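Local atomic coordinates of uncharacterized protein (Rhodobacter sphaeroides, PDB entry 3PU2), a protein that is of unknown function but belongs to the AHA1 family of the SRPBCC superfamily and is named for likeness to activators of the Hsp90 ATPase. Residues T117-A122 with E145-L150; C52-H57 with H87-S92. One frame throughout, in Å; residues are numbered along the deposited sequence.

Interaction 1. Residues T117-A122 with E145-L150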
loop_
_atom_site.group_PDB
_atom_site.type_symbol
_atom_site.label_atom_id
_atom_site.label_comp_id
_atom_site.label_asym_id
_atom_site.label_seq_id
_atom_site.Cartn_x
_atom_site.Cartn_y
_atom_site.Cartn_z
ATOM N N THR A 117 -8.520 6.684 -12.235
ATOM C CA THR A 117 -8.084 5.298 -12.042
ATOM C C THR A 117 -8.716 4.728 -10.774
ATOM O O THR A 117 -9.048 5.461 -9.848
ATOM C CB THR A 117 -6.530 5.203 -11.881
ATOM O OG1 THR A 117 -5.882 5.676 -13.068
ATOM C CG2 THR A 117 -6.097 3.764 -11.626
ATOM N N GLU A 118 -8.905 3.418 -10.740
ATOM C CA GLU A 118 -9.438 2.784 -9.548
ATOM C C GLU A 118 -8.370 1.820 -9.066
ATOM O O GLU A 118 -7.877 1.002 -9.840
ATOM C CB GLU A 118 -10.718 2.003 -9.837
ATOM C CG GLU A 118 -11.149 1.144 -8.652
ATOM C CD GLU A 118 -12.444 0.407 -8.893
ATOM O OE1 GLU A 118 -12.771 0.169 -10.076
ATOM O OE2 GLU A 118 -13.125 0.053 -7.903
ATOM N N LEU A 119 -8.003 1.924 -7.794
ATOM C CA LEU A 119 -6.995 1.040 -7.225
ATOM C C LEU A 119 -7.668 -0.045 -6.421
ATOM O O LEU A 119 -8.353 0.238 -5.434
ATOM C CB LEU A 119 -6.034 1.804 -6.311
ATOM C CG LEU A 119 -5.010 0.966 -5.526
ATOM C CD1 LEU A 119 -4.094 0.243 -6.488
ATOM C CD2 LEU A 119 -4.181 1.851 -4.623
ATOM N N ALA A 120 -7.491 -1.284 -6.865
ATOM C CA ALA A 120 -8.044 -2.435 -6.166
ATOM C C ALA A 120 -6.865 -3.086 -5.447
ATOM O O ALA A 120 -5.848 -3.419 -6.069
ATOM C CB ALA A 120 -8.671 -3.404 -7.148
HETATM N N MSE A 121 -6.997 -3.244 -4.133
HETATM C CA MSE A 121 -5.950 -3.833 -3.324
HETATM C C MSE A 121 -6.470 -4.988 -2.486
HETATM O O MSE A 121 -7.562 -4.922 -1.930
HETATM C CB MSE A 121 -5.345 -2.767 -2.415
HETATM C CG MSE A 121 -4.373 -3.337 -1.394
HETATM SE SE MSE A 121 -3.353 -2.010 -0.453
HETATM C CE MSE A 121 -3.661 -2.649 1.338
ATOM N N ALA A 122 -5.672 -6.048 -2.399
ATOM C CA ALA A 122 -6.028 -7.232 -1.623
ATOM C C ALA A 122 -4.817 -7.713 -0.831
ATOM O O ALA A 122 -3.671 -7.667 -1.316
ATOM C CB ALA A 122 -6.489 -8.329 -2.536
ATOM N N GLU A 145 -6.261 7.699 5.357
ATOM C CA GLU A 145 -5.567 8.939 5.667
ATOM C C GLU A 145 -4.408 9.082 4.669
ATOM O O GLU A 145 -4.076 10.193 4.235
ATOM C CB GLU A 145 -5.041 8.906 7.109
ATOM C CG GLU A 145 -4.188 10.108 7.517
ATOM C CD GLU A 145 -3.707 10.027 8.968
ATOM O OE1 GLU A 145 -3.076 9.009 9.343
ATOM O OE2 GLU A 145 -3.958 10.987 9.734
ATOM N N ALA A 146 -3.803 7.957 4.293
ATOM C CA ALA A 146 -2.698 7.991 3.355
ATOM C C ALA A 146 -3.183 8.343 1.957
ATOM O O ALA A 146 -2.584 9.188 1.287
ATOM C CB ALA A 146 -1.967 6.658 3.341
ATOM N N TYR A 147 -4.260 7.706 1.505
ATOM C CA TYR A 147 -4.776 8.010 0.177
ATOM C C TYR A 147 -5.151 9.481 0.080
ATOM O O TYR A 147 -4.955 10.118 -0.963
ATOM C CB TYR A 147 -5.966 7.123 -0.161
ATOM C CG TYR A 147 -5.575 5.677 -0.336
ATOM C CD1 TYR A 147 -4.322 5.334 -0.847
ATOM C CD2 TYR A 147 -6.447 4.645 0.014
ATOM C CE1 TYR A 147 -3.952 4.007 -1.003
ATOM C CE2 TYR A 147 -6.080 3.312 -0.140
ATOM C CZ TYR A 147 -4.837 3.008 -0.647
ATOM O OH TYR A 147 -4.477 1.702 -0.806
ATOM N N ARG A 148 -5.667 10.028 1.176
ATOM C CA ARG A 148 -6.015 11.442 1.204
ATOM C C ARG A 148 -4.731 12.215 0.892
ATOM O O ARG A 148 -4.730 13.152 0.106
ATOM C CB ARG A 148 -6.562 11.823 2.581
ATOM C CG ARG A 148 -7.389 13.094 2.585
ATOM C CD ARG A 148 -8.172 13.253 3.883
ATOM N NE ARG A 148 -9.223 12.245 4.035
ATOM C CZ ARG A 148 -9.120 11.155 4.789
ATOM N NH1 ARG A 148 -8.007 10.919 5.471
ATOM N NH2 ARG A 148 -10.137 10.306 4.866
ATOM N N HIS A 149 -3.629 11.802 1.506
ATOM C CA HIS A 149 -2.336 12.430 1.253
ATOM C C HIS A 149 -2.011 12.345 -0.233
ATOM O O HIS A 149 -1.543 13.316 -0.835
ATOM C CB HIS A 149 -1.234 11.703 2.013
ATOM C CG HIS A 149 -1.317 11.856 3.492
ATOM N ND1 HIS A 149 -0.770 10.938 4.363
ATOM C CD2 HIS A 149 -1.845 12.836 4.260
ATOM C CE1 HIS A 149 -0.958 11.347 5.603
ATOM N NE2 HIS A 149 -1.607 12.497 5.569
ATOM N N LEU A 150 -2.246 11.160 -0.800
ATOM C CA LEU A 150 -1.969 10.895 -2.201
ATOM C C LEU A 150 -2.805 11.784 -3.103
ATOM O O LEU A 150 -2.330 12.247 -4.148
ATOM C CB LEU A 150 -2.220 9.419 -2.517
ATOM C CG LEU A 150 -1.901 8.938 -3.938
ATOM C CD1 LEU A 150 -0.538 9.464 -4.378
ATOM C CD2 LEU A 150 -1.949 7.416 -3.984
#

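Interaction 2. Residues C52-H57 with H87-S92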
loop_
_atom_site.group_PDB
_atom_site.type_symbol
_atom_site.label_atom_id
_atom_site.label_comp_id
_atom_site.label_asym_id
_atom_site.label_seq_id
_atom_site.Cartn_x
_atom_site.Cartn_y
_atom_site.Cartn_z
ATOM N N CYS A 52 13.208 4.246 2.117
ATOM C CA CYS A 52 12.324 3.660 1.142
ATOM C C CYS A 52 13.004 3.072 -0.080
ATOM O O CYS A 52 13.437 3.781 -0.988
ATOM C CB CYS A 52 11.280 4.683 0.695
ATOM S SG CYS A 52 9.953 3.923 -0.271
ATOM N N VAL A 53 13.077 1.752 -0.083
ATOM C CA VAL A 53 13.651 1.007 -1.179
ATOM C C VAL A 53 12.487 0.264 -1.823
ATOM O O VAL A 53 11.771 -0.482 -1.160
ATOM C CB VAL A 53 14.700 -0.011 -0.668
ATOM C CG1 VAL A 53 15.236 -0.856 -1.831
ATOM C CG2 VAL A 53 15.824 0.737 0.043
ATOM N N PHE A 54 12.292 0.495 -3.112
ATOM C CA PHE A 54 11.224 -0.161 -3.854
ATOM C C PHE A 54 11.758 -0.376 -5.270
ATOM O O PHE A 54 12.250 0.555 -5.924
ATOM C CB PHE A 54 9.979 0.726 -3.877
ATOM C CG PHE A 54 8.682 -0.030 -4.005
ATOM C CD1 PHE A 54 7.945 -0.370 -2.881
ATOM C CD2 PHE A 54 8.172 -0.357 -5.251
ATOM C CE1 PHE A 54 6.712 -1.021 -3.002
ATOM C CE2 PHE A 54 6.943 -1.008 -5.379
ATOM C CZ PHE A 54 6.214 -1.338 -4.251
ATOM N N GLU A 55 11.688 -1.621 -5.718
ATOM C CA GLU A 55 12.155 -2.011 -7.040
ATOM C C GLU A 55 10.976 -2.786 -7.617
ATOM O O GLU A 55 10.768 -3.942 -7.263
ATOM C CB GLU A 55 13.383 -2.907 -6.880
ATOM C CG GLU A 55 14.351 -2.412 -5.798
ATOM C CD GLU A 55 15.554 -3.336 -5.565
ATOM O OE1 GLU A 55 15.360 -4.564 -5.458
ATOM O OE2 GLU A 55 16.693 -2.826 -5.470
ATOM N N PRO A 56 10.177 -2.154 -8.498
ATOM C CA PRO A 56 8.997 -2.775 -9.120
ATOM C C PRO A 56 9.207 -3.677 -10.333
ATOM O O PRO A 56 8.633 -3.436 -11.399
ATOM C CB PRO A 56 8.121 -1.573 -9.452
ATOM C CG PRO A 56 9.123 -0.600 -9.908
ATOM C CD PRO A 56 10.269 -0.737 -8.888
ATOM N N HIS A 57 10.020 -4.718 -10.148
ATOM C CA HIS A 57 10.320 -5.708 -11.180
ATOM C C HIS A 57 10.538 -7.027 -10.457
ATOM O O HIS A 57 11.027 -7.027 -9.331
ATOM C CB HIS A 57 11.571 -5.312 -11.975
ATOM C CG HIS A 57 12.780 -5.046 -11.131
ATOM N ND1 HIS A 57 13.325 -5.990 -10.288
ATOM C CD2 HIS A 57 13.578 -3.953 -11.041
ATOM C CE1 HIS A 57 14.409 -5.493 -9.714
ATOM N NE2 HIS A 57 14.585 -4.260 -10.155
ATOM N N HIS A 87 -0.764 -2.053 -14.522
ATOM C CA HIS A 87 -2.014 -2.576 -13.985
ATOM C C HIS A 87 -1.920 -3.571 -12.851
ATOM O O HIS A 87 -2.913 -3.833 -12.172
ATOM C CB HIS A 87 -2.872 -3.216 -15.086
ATOM C CG HIS A 87 -2.180 -3.373 -16.407
ATOM N ND1 HIS A 87 -2.220 -2.401 -17.385
ATOM C CD2 HIS A 87 -1.473 -4.403 -16.930
ATOM C CE1 HIS A 87 -1.571 -2.829 -18.455
ATOM N NE2 HIS A 87 -1.107 -4.041 -18.204
ATOM N N ARG A 88 -0.748 -4.142 -12.645
ATOM C CA ARG A 88 -0.648 -5.134 -11.593
ATOM C C ARG A 88 0.717 -5.239 -10.950
ATOM O O ARG A 88 1.744 -5.101 -11.609
ATOM C CB ARG A 88 -1.066 -6.492 -12.158
ATOM C CG ARG A 88 -1.607 -7.433 -11.118
ATOM C CD ARG A 88 -2.204 -8.687 -11.735
ATOM N NE ARG A 88 -1.203 -9.522 -12.389
ATOM C CZ ARG A 88 -1.232 -10.850 -12.383
ATOM N NH1 ARG A 88 -2.211 -11.489 -11.755
ATOM N NH2 ARG A 88 -0.289 -11.542 -13.005
ATOM N N LEU A 89 0.718 -5.466 -9.644
ATOM C CA LEU A 89 1.956 -5.631 -8.887
ATOM C C LEU A 89 1.621 -6.506 -7.698
ATOM O O LEU A 89 0.578 -6.345 -7.052
ATOM C CB LEU A 89 2.511 -4.295 -8.395
ATOM C CG LEU A 89 3.809 -4.428 -7.589
ATOM C CD1 LEU A 89 4.980 -4.084 -8.458
ATOM C CD2 LEU A 89 3.780 -3.485 -6.400
ATOM N N ILE A 90 2.508 -7.446 -7.418
ATOM C CA ILE A 90 2.309 -8.363 -6.315
ATOM C C ILE A 90 3.619 -8.467 -5.553
ATOM O O ILE A 90 4.699 -8.642 -6.149
ATOM C CB ILE A 90 1.938 -9.755 -6.825
ATOM C CG1 ILE A 90 0.697 -9.669 -7.709
ATOM C CG2 ILE A 90 1.735 -10.692 -5.646
ATOM C CD1 ILE A 90 0.301 -10.979 -8.356
ATOM N N HIS A 91 3.535 -8.329 -4.239
ATOM C CA HIS A 91 4.725 -8.455 -3.429
ATOM C C HIS A 91 4.334 -9.010 -2.094
ATOM O O HIS A 91 3.153 -9.025 -1.727
ATOM C CB HIS A 91 5.426 -7.110 -3.237
ATOM C CG HIS A 91 4.659 -6.125 -2.406
ATOM N ND1 HIS A 91 3.887 -5.125 -2.958
ATOM C CD2 HIS A 91 4.567 -5.973 -1.064
ATOM C CE1 HIS A 91 3.355 -4.398 -1.992
ATOM N NE2 HIS A 91 3.753 -4.892 -0.833
ATOM N N SER A 92 5.325 -9.492 -1.371
ATOM C CA SER A 92 5.071 -10.024 -0.053
ATOM C C SER A 92 5.400 -8.880 0.903
ATOM O O SER A 92 6.094 -7.941 0.521
ATOM C CB SER A 92 5.986 -11.224 0.193
ATOM O OG SER A 92 7.335 -10.899 -0.115
#

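Interaction 1. Residues T117-A122 with E145-L150
L119 on the strand and Y147 on the helix hold their backbones well apart, 10.4 Å between CA atoms at the closest pair, so side chains must bridge the whole gap. Most of the span is covered by Y147. Its CG lies anti to the carbonyl carbon (chi1 -68°), which carries the phenol from the helix toward the strand, hydroxyl foremost. There Y147 OH lies 3.8 Å from L119 CD2 and 3.9 Å from the SE atom of M121, a selenomethionine in this crystal. The long C-terminal helix 139-156 laid across an antiparallel sheet is the helix-grip architecture of the Bet v 1-like clan, and L119 and M121, two residues apart on strand 116-124, both turn toward that helix. L119 CD2, 4.2 Å from Y147 CZ, lies oblique to the tyrosine ring, and the two side chains cross at about a right angle. M121 extends from the strand with CG anti to the backbone N (chi1 172°), then bends at its third torsion. Around this bridge, F21 of the neighbouring strand packs edge-to-face with Y147, and W41 from a loop touches Y147 and L150.

Interaction 2. Residues C52-H57 with H87-S92
L89 receives two hydrophobic groups from 52-57, one on each of its methyls, and its forked side chain illustrates how one leucine of strand 88-93 can pack on both the edge strand 49-54 and the turn after it. Its CG stands anti to the backbone N (chi1 180°), projecting the fork across the space between the segments. L89 CD2 meets the far end of the F54 ring, 3.9 Å from F54 CZ, with CE2 only slightly farther off. This methyl lies at the ring's edge and in its plane, so the faces of F54 take no part in the touch. F54 and L89 reach for one another from opposite directions; the phenylalanine, whose first bond does not aim at L89, arrives through its length, with chi1 -152° and the ring turned by chi2 95°. The other methyl, L89 CD1, sits 4.1 Å from P56 CB. P56 is the centre of an inverse gamma turn, closed by a weak bond of 3.1 Å from H57 N to E55 O. H91 lies more loosely beside the ring, its ND1 4.6 Å from F54 CZ. I62 also touches both F54 and H91, while L108 packs on L89. Strands 61-67 and 73-84 lie between the two partners in the sheet, so side chains that meet across them mark strong curvature, as in the concave, apolar-lined sheet of the helix-grip fold of the SRPBCC superfamily.

Both contacts are largely buried, though M121 in interaction 1 and P56 in interaction 2 are partly exposed, and both rely on nonpolar packing at the same antiparallel sheet. Interaction 1 joins sheet to helix: a tyrosine hydroxyl rests against a leucine methyl and a selenium, so a polar tip meets apolar partners. Interaction 2 stays within the sheet, joining strand 88-93 to the outermost strand 49-54 and the turn after it, and its chemistry is wholly hydrocarbon. Strand 104-113 stands between the strands carrying L119 and L89; its residues L110 and L108 touch them respectively. The two centres are 15 Å apart and the nearest atoms about 7 Å. Along the chain, interaction 2 closes before interaction 1 opens.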